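Local coordinates for protein RMD9, mitochondrial (Saccharomyces cerevisiae S288C, PDB 7A9X) that binds a dodecameric sequence element in the 3'-UTRs of yeast mitochondrial mRNAs and takes part in the processing or stability of these transcripts, at residues S53-S58 with L115-R120; D124-V127 with R131-D134; D185-I190 with V212-P217. All coordinates share one frame; numbering follows the deposited sequence.

Contact 1 of 3, residues S53-S58 with L115-R120; sequences SALKYS and LHNGLR. With nucleotides of chain B.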
loop_
_atom_site.group_PDB
_atom_site.type_symbol
_atom_site.label_atom_id
_atom_site.label_comp_id
_atom_site.label_asym_id
_atom_site.label_seq_id
_atom_site.Cartn_x
_atom_site.Cartn_y
_atom_site.Cartn_z
ATOM N N SER A 53 1.377 20.553 -19.566
ATOM C CA SER A 53 -0.028 20.540 -19.179
ATOM C C SER A 53 -0.280 19.533 -18.065
ATOM O O SER A 53 -0.968 19.838 -17.083
ATOM C CB SER A 53 -0.904 20.227 -20.393
ATOM O OG SER A 53 -2.274 20.161 -20.044
ATOM N N ALA A 54 0.279 18.329 -18.196
ATOM C CA ALA A 54 0.064 17.300 -17.190
ATOM C C ALA A 54 0.863 17.568 -15.919
ATOM O O ALA A 54 0.408 17.221 -14.825
ATOM C CB ALA A 54 0.411 15.928 -17.770
ATOM N N LEU A 55 2.050 18.173 -16.037
ATOM C CA LEU A 55 2.807 18.531 -14.842
ATOM C C LEU A 55 2.101 19.625 -14.053
ATOM O O LEU A 55 2.095 19.601 -12.817
ATOM C CB LEU A 55 4.222 18.965 -15.220
ATOM C CG LEU A 55 5.284 17.870 -15.331
ATOM C CD1 LEU A 55 6.607 18.457 -15.795
ATOM C CD2 LEU A 55 5.459 17.147 -13.999
ATOM N N LYS A 56 1.501 20.592 -14.750
ATOM C CA LYS A 56 0.759 21.637 -14.056
ATOM C C LYS A 56 -0.485 21.078 -13.383
ATOM O O LYS A 56 -0.870 21.546 -12.306
ATOM C CB LYS A 56 0.385 22.752 -15.031
ATOM C CG LYS A 56 -0.166 24.001 -14.364
ATOM C CD LYS A 56 -0.451 25.090 -15.382
ATOM C CE LYS A 56 -0.963 26.353 -14.710
ATOM N NZ LYS A 56 -1.304 27.408 -15.703
ATOM N N TYR A 57 -1.118 20.073 -13.992
ATOM C CA TYR A 57 -2.277 19.441 -13.370
ATOM C C TYR A 57 -1.887 18.696 -12.100
ATOM O O TYR A 57 -2.601 18.761 -11.092
ATOM C CB TYR A 57 -2.950 18.493 -14.367
ATOM C CG TYR A 57 -4.061 17.640 -13.782
ATOM C CD1 TYR A 57 -5.371 18.098 -13.751
ATOM C CD2 TYR A 57 -3.799 16.371 -13.277
ATOM C CE1 TYR A 57 -6.388 17.322 -13.223
ATOM C CE2 TYR A 57 -4.810 15.587 -12.748
ATOM C CZ TYR A 57 -6.103 16.068 -12.724
ATOM O OH TYR A 57 -7.112 15.292 -12.200
ATOM N N SER A 58 -0.760 17.985 -12.125
ATOM C CA SER A 58 -0.387 17.124 -11.009
ATOM C C SER A 58 0.234 17.887 -9.847
ATOM O O SER A 58 0.375 17.317 -8.760
ATOM C CB SER A 58 0.577 16.035 -11.484
ATOM O OG SER A 58 1.734 16.597 -12.078
ATOM N N LEU A 115 6.223 11.140 -15.085
ATOM C CA LEU A 115 5.978 9.740 -14.760
ATOM C C LEU A 115 6.031 9.502 -13.256
ATOM O O LEU A 115 5.303 8.650 -12.735
ATOM C CB LEU A 115 6.993 8.850 -15.481
ATOM C CG LEU A 115 7.007 8.907 -17.011
ATOM C CD1 LEU A 115 8.176 8.109 -17.569
ATOM C CD2 LEU A 115 5.693 8.399 -17.586
ATOM N N HIS A 116 6.884 10.244 -12.545
ATOM C CA HIS A 116 6.904 10.146 -11.091
ATOM C C HIS A 116 5.574 10.593 -10.500
ATOM O O HIS A 116 5.007 9.909 -9.641
ATOM C CB HIS A 116 8.056 10.976 -10.518
ATOM C CG HIS A 116 8.258 10.794 -9.045
ATOM N ND1 HIS A 116 9.091 11.604 -8.303
ATOM C CD2 HIS A 116 7.738 9.893 -8.178
ATOM C CE1 HIS A 116 9.074 11.210 -7.041
ATOM N NE2 HIS A 116 8.261 10.175 -6.939
ATOM N N ASN A 117 5.051 11.735 -10.956
ATOM C CA ASN A 117 3.755 12.190 -10.467
ATOM C C ASN A 117 2.637 11.240 -10.872
ATOM O O ASN A 117 1.615 11.160 -10.181
ATOM C CB ASN A 117 3.469 13.605 -10.968
ATOM C CG ASN A 117 4.215 14.659 -10.178
ATOM O OD1 ASN A 117 5.009 14.341 -9.292
ATOM N ND2 ASN A 117 3.967 15.924 -10.495
ATOM N N GLY A 118 2.807 10.513 -11.978
ATOM C CA GLY A 118 1.837 9.490 -12.333
ATOM C C GLY A 118 1.796 8.363 -11.319
ATOM O O GLY A 118 0.718 7.904 -10.928
ATOM N N LEU A 119 2.970 7.900 -10.882
ATOM C CA LEU A 119 3.024 6.915 -9.806
ATOM C C LEU A 119 2.346 7.445 -8.551
ATOM O O LEU A 119 1.553 6.739 -7.917
ATOM C CB LEU A 119 4.477 6.546 -9.504
ATOM C CG LEU A 119 5.269 5.876 -10.626
ATOM C CD1 LEU A 119 6.750 5.835 -10.287
ATOM C CD2 LEU A 119 4.741 4.477 -10.880
ATOM N N ARG A 120 2.643 8.694 -8.185
ATOM C CA ARG A 120 2.019 9.302 -7.015
ATOM C C ARG A 120 0.503 9.349 -7.158
ATOM O O ARG A 120 -0.227 9.019 -6.217
ATOM C CB ARG A 120 2.587 10.705 -6.799
ATOM C CG ARG A 120 4.055 10.720 -6.411
ATOM C CD ARG A 120 4.669 12.097 -6.595
ATOM N NE ARG A 120 5.773 12.323 -5.666
ATOM C CZ ARG A 120 6.585 13.374 -5.710
ATOM N NH1 ARG A 120 7.556 13.501 -4.815
ATOM N NH2 ARG A 120 6.429 14.297 -6.651
ATOM P P A B 6 6.811 12.156 -0.534
ATOM O OP1 A B 6 7.248 11.038 0.341
ATOM O OP2 A B 6 7.409 12.304 -1.885
ATOM O "O5'" A B 6 5.234 12.083 -0.737
ATOM C "C5'" A B 6 4.340 11.937 0.363
ATOM C "C4'" A B 6 3.027 11.332 -0.074
ATOM O "O4'" A B 6 2.309 12.299 -0.891
ATOM C "C3'" A B 6 3.164 10.074 -0.927
ATOM O "O3'" A B 6 2.064 9.201 -0.688
ATOM C "C2'" A B 6 3.084 10.624 -2.348
ATOM O "O2'" A B 6 2.678 9.698 -3.331
ATOM C "C1'" A B 6 2.081 11.761 -2.183
ATOM N N9 A B 6 2.275 12.821 -3.168
ATOM C C8 A B 6 3.340 13.682 -3.250
ATOM N N7 A B 6 3.257 14.521 -4.250
ATOM C C5 A B 6 2.065 14.181 -4.869
ATOM C C6 A B 6 1.413 14.701 -5.995
ATOM N N6 A B 6 1.898 15.712 -6.718
ATOM N N1 A B 6 0.239 14.140 -6.354
ATOM C C2 A B 6 -0.242 13.126 -5.624
ATOM N N3 A B 6 0.281 12.548 -4.545
ATOM C C4 A B 6 1.446 13.133 -4.216
ATOM P P U B 5 10.368 15.478 -3.123
ATOM O OP1 U B 5 11.249 14.410 -2.589
ATOM O OP2 U B 5 9.905 15.417 -4.531
ATOM O "O5'" U B 5 9.089 15.532 -2.180
ATOM C "C5'" U B 5 9.228 15.682 -0.776
ATOM C "C4'" U B 5 7.884 15.826 -0.113
ATOM O "O4'" U B 5 7.261 17.067 -0.541
ATOM C "C3'" U B 5 6.863 14.762 -0.480
ATOM O "O3'" U B 5 7.033 13.551 0.231
ATOM C "C2'" U B 5 5.542 15.462 -0.207
ATOM O "O2'" U B 5 5.256 15.482 1.181
ATOM C "C1'" U B 5 5.864 16.888 -0.658
ATOM N N1 U B 5 5.468 17.106 -2.067
ATOM C C2 U B 5 4.136 17.395 -2.288
ATOM O O2 U B 5 3.325 17.487 -1.381
ATOM N N3 U B 5 3.793 17.579 -3.604
ATOM C C4 U B 5 4.630 17.497 -4.697
ATOM O O4 U B 5 4.168 17.689 -5.821
ATOM C C5 U B 5 5.994 17.189 -4.389
ATOM C C6 U B 5 6.358 17.004 -3.114
#

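Contact 2 of 3, residues D124-V127 with R131-D134; sequences DQLV and RKPD. With nucleotides of chain B.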
loop_
_atom_site.group_PDB
_atom_site.type_symbol
_atom_site.label_atom_id
_atom_site.label_comp_id
_atom_site.label_asym_id
_atom_site.label_seq_id
_atom_site.Cartn_x
_atom_site.Cartn_y
_atom_site.Cartn_z
ATOM N N ASP A 124 -2.519 7.312 -5.091
ATOM C CA ASP A 124 -3.602 8.073 -4.478
ATOM C C ASP A 124 -4.965 7.567 -4.938
ATOM O O ASP A 124 -5.906 7.486 -4.139
ATOM C CB ASP A 124 -3.441 9.559 -4.804
ATOM C CG ASP A 124 -4.503 10.418 -4.147
ATOM O OD1 ASP A 124 -4.526 10.487 -2.901
ATOM O OD2 ASP A 124 -5.311 11.027 -4.878
ATOM N N GLN A 125 -5.090 7.217 -6.221
ATOM C CA GLN A 125 -6.370 6.728 -6.724
ATOM C C GLN A 125 -6.728 5.375 -6.126
ATOM O O GLN A 125 -7.909 5.089 -5.904
ATOM C CB GLN A 125 -6.336 6.637 -8.250
ATOM C CG GLN A 125 -6.267 7.984 -8.951
ATOM C CD GLN A 125 -7.507 8.828 -8.721
ATOM O OE1 GLN A 125 -8.630 8.323 -8.748
ATOM N NE2 GLN A 125 -7.307 10.120 -8.491
ATOM N N LEU A 126 -5.728 4.532 -5.865
ATOM C CA LEU A 126 -5.990 3.230 -5.262
ATOM C C LEU A 126 -6.599 3.380 -3.874
ATOM O O LEU A 126 -7.501 2.621 -3.500
ATOM C CB LEU A 126 -4.694 2.418 -5.209
ATOM C CG LEU A 126 -4.745 0.909 -4.942
ATOM C CD1 LEU A 126 -4.862 0.591 -3.457
ATOM C CD2 LEU A 126 -5.887 0.277 -5.713
ATOM N N VAL A 127 -6.126 4.356 -3.096
ATOM C CA VAL A 127 -6.609 4.503 -1.727
ATOM C C VAL A 127 -7.965 5.199 -1.670
ATOM O O VAL A 127 -8.690 5.040 -0.680
ATOM C CB VAL A 127 -5.570 5.247 -0.868
ATOM C CG1 VAL A 127 -5.660 6.753 -1.076
ATOM C CG2 VAL A 127 -5.733 4.888 0.603
ATOM N N ARG A 131 -13.046 0.180 -2.239
ATOM C CA ARG A 131 -12.346 -1.032 -1.848
ATOM C C ARG A 131 -11.207 -1.255 -2.829
ATOM O O ARG A 131 -11.210 -0.724 -3.943
ATOM C CB ARG A 131 -13.281 -2.245 -1.820
ATOM C CG ARG A 131 -13.828 -2.638 -3.182
ATOM C CD ARG A 131 -14.563 -3.967 -3.118
ATOM N NE ARG A 131 -15.095 -4.368 -4.417
ATOM C CZ ARG A 131 -14.436 -5.112 -5.300
ATOM N NH1 ARG A 131 -13.212 -5.544 -5.028
ATOM N NH2 ARG A 131 -15.002 -5.426 -6.458
ATOM N N LYS A 132 -10.224 -2.036 -2.397
ATOM C CA LYS A 132 -9.161 -2.432 -3.303
ATOM C C LYS A 132 -9.722 -3.363 -4.375
ATOM O O LYS A 132 -10.569 -4.212 -4.079
ATOM C CB LYS A 132 -8.031 -3.125 -2.545
ATOM C CG LYS A 132 -7.167 -2.186 -1.723
ATOM C CD LYS A 132 -6.208 -2.954 -0.826
ATOM C CE LYS A 132 -5.390 -3.962 -1.612
ATOM N NZ LYS A 132 -4.395 -4.653 -0.746
ATOM N N PRO A 133 -9.292 -3.217 -5.625
ATOM C CA PRO A 133 -9.742 -4.147 -6.663
ATOM C C PRO A 133 -9.166 -5.535 -6.442
ATOM O O PRO A 133 -8.090 -5.706 -5.863
ATOM C CB PRO A 133 -9.210 -3.521 -7.957
ATOM C CG PRO A 133 -8.064 -2.669 -7.529
ATOM C CD PRO A 133 -8.440 -2.146 -6.169
ATOM N N ASP A 134 -9.913 -6.533 -6.906
ATOM C CA ASP A 134 -9.459 -7.913 -6.824
ATOM C C ASP A 134 -8.188 -8.108 -7.642
ATOM O O ASP A 134 -8.012 -7.519 -8.712
ATOM C CB ASP A 134 -10.551 -8.862 -7.316
ATOM C CG ASP A 134 -11.838 -8.726 -6.530
ATOM O OD1 ASP A 134 -11.777 -8.283 -5.364
ATOM O OD2 ASP A 134 -12.910 -9.064 -7.073
ATOM P P A B 9 -2.164 -1.789 0.272
ATOM O OP1 A B 9 -2.242 -3.154 -0.304
ATOM O OP2 A B 9 -3.224 -0.807 -0.061
ATOM O "O5'" A B 9 -2.099 -1.910 1.865
ATOM C "C5'" A B 9 -2.443 -0.814 2.708
ATOM C "C4'" A B 9 -3.690 -1.058 3.523
ATOM O "O4'" A B 9 -4.575 0.082 3.388
ATOM C "C3'" A B 9 -4.544 -2.258 3.130
ATOM O "O3'" A B 9 -4.081 -3.456 3.736
ATOM C "C2'" A B 9 -5.943 -1.851 3.585
ATOM O "O2'" A B 9 -6.108 -2.090 4.974
ATOM C "C1'" A B 9 -5.920 -0.340 3.359
ATOM N N9 A B 9 -6.501 0.065 2.063
ATOM C C8 A B 9 -5.809 0.411 0.929
ATOM N N7 A B 9 -6.572 0.749 -0.082
ATOM C C5 A B 9 -7.858 0.627 0.423
ATOM C C6 A B 9 -9.123 0.846 -0.154
ATOM N N6 A B 9 -9.302 1.247 -1.414
ATOM N N1 A B 9 -10.212 0.635 0.615
ATOM C C2 A B 9 -10.029 0.233 1.880
ATOM N N3 A B 9 -8.893 -0.007 2.534
ATOM C C4 A B 9 -7.831 0.210 1.744
ATOM P P U B 10 -4.672 -4.889 3.307
ATOM O OP1 U B 10 -3.732 -5.923 3.812
ATOM O OP2 U B 10 -5.004 -4.852 1.859
ATOM O "O5'" U B 10 -6.031 -5.024 4.130
ATOM C "C5'" U B 10 -6.028 -5.320 5.520
ATOM C "C4'" U B 10 -7.428 -5.558 6.025
ATOM O "O4'" U B 10 -8.237 -4.390 5.741
ATOM C "C3'" U B 10 -8.174 -6.713 5.368
ATOM O "O3'" U B 10 -7.903 -7.954 6.000
ATOM C "C2'" U B 10 -9.639 -6.297 5.474
ATOM O "O2'" U B 10 -10.180 -6.659 6.735
ATOM C "C1'" U B 10 -9.548 -4.771 5.395
ATOM N N1 U B 10 -9.852 -4.241 4.045
ATOM C C2 U B 10 -11.132 -3.773 3.815
ATOM O O2 U B 10 -12.004 -3.788 4.665
ATOM N N3 U B 10 -11.350 -3.284 2.550
ATOM C C4 U B 10 -10.437 -3.217 1.519
ATOM O O4 U B 10 -10.785 -2.750 0.434
ATOM C C5 U B 10 -9.134 -3.719 1.836
ATOM C C6 U B 10 -8.893 -4.199 3.059
ATOM P P C B 12 -8.149 -13.456 2.478
ATOM O OP1 C B 12 -8.130 -14.881 2.888
ATOM O OP2 C B 12 -7.183 -12.501 3.076
ATOM O "O5'" C B 12 -7.984 -13.407 0.893
ATOM C "C5'" C B 12 -8.647 -14.361 0.072
ATOM C "C4'" C B 12 -7.979 -14.525 -1.272
ATOM O "O4'" C B 12 -8.337 -13.409 -2.132
ATOM C "C3'" C B 12 -6.451 -14.592 -1.260
ATOM O "O3'" C B 12 -6.007 -15.560 -2.210
ATOM C "C2'" C B 12 -6.036 -13.196 -1.719
ATOM O "O2'" C B 12 -4.778 -13.140 -2.357
ATOM C "C1'" C B 12 -7.168 -12.827 -2.673
ATOM N N1 C B 12 -7.398 -11.379 -2.801
ATOM C C2 C B 12 -7.552 -10.834 -4.079
ATOM O O2 C B 12 -7.495 -11.585 -5.064
ATOM N N3 C B 12 -7.762 -9.504 -4.213
ATOM C C4 C B 12 -7.819 -8.725 -3.135
ATOM N N4 C B 12 -8.029 -7.419 -3.324
ATOM C C5 C B 12 -7.663 -9.251 -1.818
ATOM C C6 C B 12 -7.456 -10.570 -1.698
#

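Contact 3 of 3, residues D185-I190 with V212-P217; sequences DDCIRI and VGFMLP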
loop_
_atom_site.group_PDB
_atom_site.type_symbol
_atom_site.label_atom_id
_atom_site.label_comp_id
_atom_site.label_asym_id
_atom_site.label_seq_id
_atom_site.Cartn_x
_atom_site.Cartn_y
_atom_site.Cartn_z
ATOM N N ASP A 185 17.978 -1.861 -4.935
ATOM C CA ASP A 185 19.230 -2.347 -5.505
ATOM C C ASP A 185 19.431 -1.844 -6.928
ATOM O O ASP A 185 20.564 -1.548 -7.329
ATOM C CB ASP A 185 19.273 -3.874 -5.461
ATOM C CG ASP A 185 19.315 -4.413 -4.043
ATOM O OD1 ASP A 185 19.402 -3.599 -3.098
ATOM O OD2 ASP A 185 19.263 -5.649 -3.871
ATOM N N ASP A 186 18.348 -1.725 -7.699
ATOM C CA ASP A 186 18.464 -1.175 -9.044
ATOM C C ASP A 186 18.843 0.300 -9.014
ATOM O O ASP A 186 19.534 0.777 -9.921
ATOM C CB ASP A 186 17.157 -1.379 -9.808
ATOM C CG ASP A 186 16.778 -2.845 -9.929
ATOM O OD1 ASP A 186 16.468 -3.469 -8.891
ATOM O OD2 ASP A 186 16.790 -3.373 -11.061
ATOM N N CYS A 187 18.412 1.030 -7.981
ATOM C CA CYS A 187 18.800 2.431 -7.849
ATOM C C CYS A 187 20.307 2.576 -7.686
ATOM O O CYS A 187 20.910 3.503 -8.237
ATOM C CB CYS A 187 18.079 3.072 -6.662
ATOM S SG CYS A 187 16.289 3.191 -6.829
ATOM N N ILE A 188 20.929 1.670 -6.930
ATOM C CA ILE A 188 22.371 1.742 -6.721
ATOM C C ILE A 188 23.112 1.393 -8.005
ATOM O O ILE A 188 24.121 2.022 -8.345
ATOM C CB ILE A 188 22.781 0.830 -5.552
ATOM C CG1 ILE A 188 21.987 1.197 -4.295
ATOM C CG2 ILE A 188 24.275 0.938 -5.286
ATOM C CD1 ILE A 188 22.381 0.403 -3.067
ATOM N N ARG A 189 22.619 0.397 -8.746
ATOM C CA ARG A 189 23.258 0.017 -10.003
ATOM C C ARG A 189 23.203 1.157 -11.013
ATOM O O ARG A 189 24.213 1.495 -11.640
ATOM C CB ARG A 189 22.589 -1.232 -10.577
ATOM C CG ARG A 189 22.610 -2.442 -9.660
ATOM C CD ARG A 189 21.698 -3.533 -10.199
ATOM N NE ARG A 189 21.391 -4.542 -9.191
ATOM C CZ ARG A 189 20.459 -5.479 -9.330
ATOM N NH1 ARG A 189 19.734 -5.538 -10.439
ATOM N NH2 ARG A 189 20.247 -6.356 -8.358
ATOM N N ILE A 190 22.022 1.758 -11.187
ATOM C CA ILE A 190 21.876 2.857 -12.140
ATOM C C ILE A 190 22.765 4.029 -11.747
ATOM O O ILE A 190 23.424 4.642 -12.596
ATOM C CB ILE A 190 20.399 3.281 -12.244
ATOM C CG1 ILE A 190 19.563 2.163 -12.866
ATOM C CG2 ILE A 190 20.260 4.567 -13.051
ATOM C CD1 ILE A 190 18.087 2.502 -12.973
ATOM N N VAL A 212 23.094 12.834 -4.539
ATOM C CA VAL A 212 23.791 12.154 -3.450
ATOM C C VAL A 212 22.895 12.065 -2.222
ATOM O O VAL A 212 22.878 11.047 -1.519
ATOM C CB VAL A 212 25.117 12.871 -3.129
ATOM C CG1 VAL A 212 25.833 12.177 -1.976
ATOM C CG2 VAL A 212 26.005 12.923 -4.361
ATOM N N GLY A 213 22.130 13.127 -1.952
ATOM C CA GLY A 213 21.221 13.108 -0.819
ATOM C C GLY A 213 20.213 11.978 -0.894
ATOM O O GLY A 213 19.948 11.309 0.105
ATOM N N PHE A 214 19.637 11.748 -2.078
ATOM C CA PHE A 214 18.742 10.607 -2.227
ATOM C C PHE A 214 19.477 9.297 -2.005
ATOM O O PHE A 214 18.892 8.341 -1.483
ATOM C CB PHE A 214 18.091 10.593 -3.612
ATOM C CG PHE A 214 17.379 9.303 -3.923
ATOM C CD1 PHE A 214 16.060 9.119 -3.543
ATOM C CD2 PHE A 214 18.037 8.260 -4.562
ATOM C CE1 PHE A 214 15.406 7.931 -3.807
ATOM C CE2 PHE A 214 17.390 7.068 -4.822
ATOM C CZ PHE A 214 16.072 6.904 -4.448
ATOM N N MET A 215 20.749 9.232 -2.403
ATOM C CA MET A 215 21.466 7.963 -2.400
ATOM C C MET A 215 21.955 7.567 -1.013
ATOM O O MET A 215 22.072 6.370 -0.728
ATOM C CB MET A 215 22.642 8.028 -3.375
ATOM C CG MET A 215 22.240 7.739 -4.806
ATOM S SD MET A 215 21.578 6.068 -4.930
ATOM C CE MET A 215 20.489 6.231 -6.336
ATOM N N LEU A 216 22.229 8.546 -0.147
ATOM C CA LEU A 216 22.798 8.247 1.165
ATOM C C LEU A 216 21.985 7.230 1.960
ATOM O O LEU A 216 22.584 6.277 2.483
ATOM C CB LEU A 216 22.989 9.549 1.952
ATOM C CG LEU A 216 24.017 10.538 1.408
ATOM C CD1 LEU A 216 24.008 11.823 2.220
ATOM C CD2 LEU A 216 25.404 9.915 1.401
ATOM N N PRO A 217 20.658 7.356 2.097
ATOM C CA PRO A 217 19.921 6.322 2.847
ATOM C C PRO A 217 20.028 4.935 2.240
ATOM O O PRO A 217 20.030 3.944 2.982
ATOM C CB PRO A 217 18.476 6.839 2.823
ATOM C CG PRO A 217 18.607 8.305 2.637
ATOM C CD PRO A 217 19.775 8.472 1.719
#

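Contact 1 of 3, residues S53-S58 with L115-R120
With OG of Ser58 tucked over its own main chain (chi1 57°) and CG of Asn117 beside its own backbone N (chi1 -78°), hydroxyl and amide meet between helices 52-59 and 105-128. Asn117 ND2 donates to Ser58 OG at 2.8 Å, the hydroxyl lying close to the amide plane and the bond fairly straight at 161°. CD2 of Leu55 comes across the same amide nitrogen. At the other end of the amide, OD1 receives NH2 of Arg120 at 3.0 Å within the guanidinium plane, helping to fix both flat groups. The guanidinium has CE1 of His116 over one face and N7 of A6 of chain B over the opposite one, both offset toward its rim. Its NH1 reaches two phosphates, OP2 of U5 at 3.0 Å and OP2 of A6 at 3.2 Å, both of chain B. A leucine in place of Arg120 would probably leave both phosphates without this positive mate and the Asn117 amide freer to turn. The backbone O of Ser58 accepts N6 of A6 of chain B at 3.0 Å, which would favour an exocyclic amine. This helix-helix junction is part of the RNA-binding surface, consistent with recognition of the target sequence.

Contact 2 of 3, residues D124-V127 with R131-D134
NZ of Lys132 is gripped by two phosphates, OP1 of A9 of chain B and OP2 of U10 of chain B, each at 2.7 Å, and by the hydroxyl of Tyr135. The lysine chain bends at its third torsion (chi3 53°), turning the ammonium group toward the phosphates while CG stays 3.4 Å from N7 of A9 of chain B. On the protein side, CG of Lys132 meets CD1 of Leu126, whose other methyl, CD2, presses on CD of Pro133 at 3.5 Å. The branched leucine end therefore spans two consecutive loop residues and packs the loop back against the last turn of helix 105-128. In this RNA-binding site of the pentatricopeptide repeat protein, backbone groups hydrogen-bond to three bases, consistent with sequence recognition. Leu126 O accepts N6 of A9 of chain B at 3.1 Å, Lys132 N donates to O4 of U10 of chain B at 3.0 Å, and Pro133 O accepts N4 of C12 of chain B at 3.1 Å. Within the same loop, Arg131 NH1 forms a salt bridge to Asp134 OD1, with weak hydrogen-bond geometry. The same Asp134 oxygen is also paired with Arg440, which ties the loop to helix 436-445.

Contact 3 of 3, residues D185-I190 with V212-P217
Met215 reaches over to Cys187 with its last atom. From CB the chain bends at the second torsion (chi2 -62°), so that SD carries the methyl across to helix 184-193. This terminal methyl makes the contact: CE lies 3.4 Å from the carbonyl oxygen of Cys187 and 4.0 Å from its CB. The same methyl lies at the edge of the Phe214 ring, near its plane. CB of Cys187 points toward helix 209-223, and SG of this buried residue makes a loose approach to CZ of Phe214 at 4.4 Å, again at the ring edge. Cysteine and methyl thus both meet the rim of the phenylalanine and not its face. Apart from the methyl resting on the carbonyl oxygen, the contact is apolar. Around it, Phe178 of helix 168-180 touches Cys187, Leu175 of that helix touches Phe214, and Leu218 of helix 209-223 also rests on Cys187. Helix 184-193 is assigned to the first pentatricopeptide repeat and helix 209-223 to the second, so the contact is probably an inter-repeat one, of the kind that stacks successive helical hairpins into an alpha-solenoid.

From the N terminus, contact 1 comes first: it brings helix 52-59 against helix 105-128 and closes a long loop that includes helix 78-97. Contact 2 follows on the same helix 105-128, closing a short loop in which its last residues meet the segment leading to helix 140-147; the two centres are 19 Å apart and both hold bound RNA. Contact 3 lies farther along, probably joining the first and second repeats across helix 200-205, with its centre 23 Å from that of contact 1 and 29 Å from that of contact 2. All three run in series, none enclosing or crossing another. Contacts 1 and 2 lie before the first repeat, while contact 3 joins two repeats.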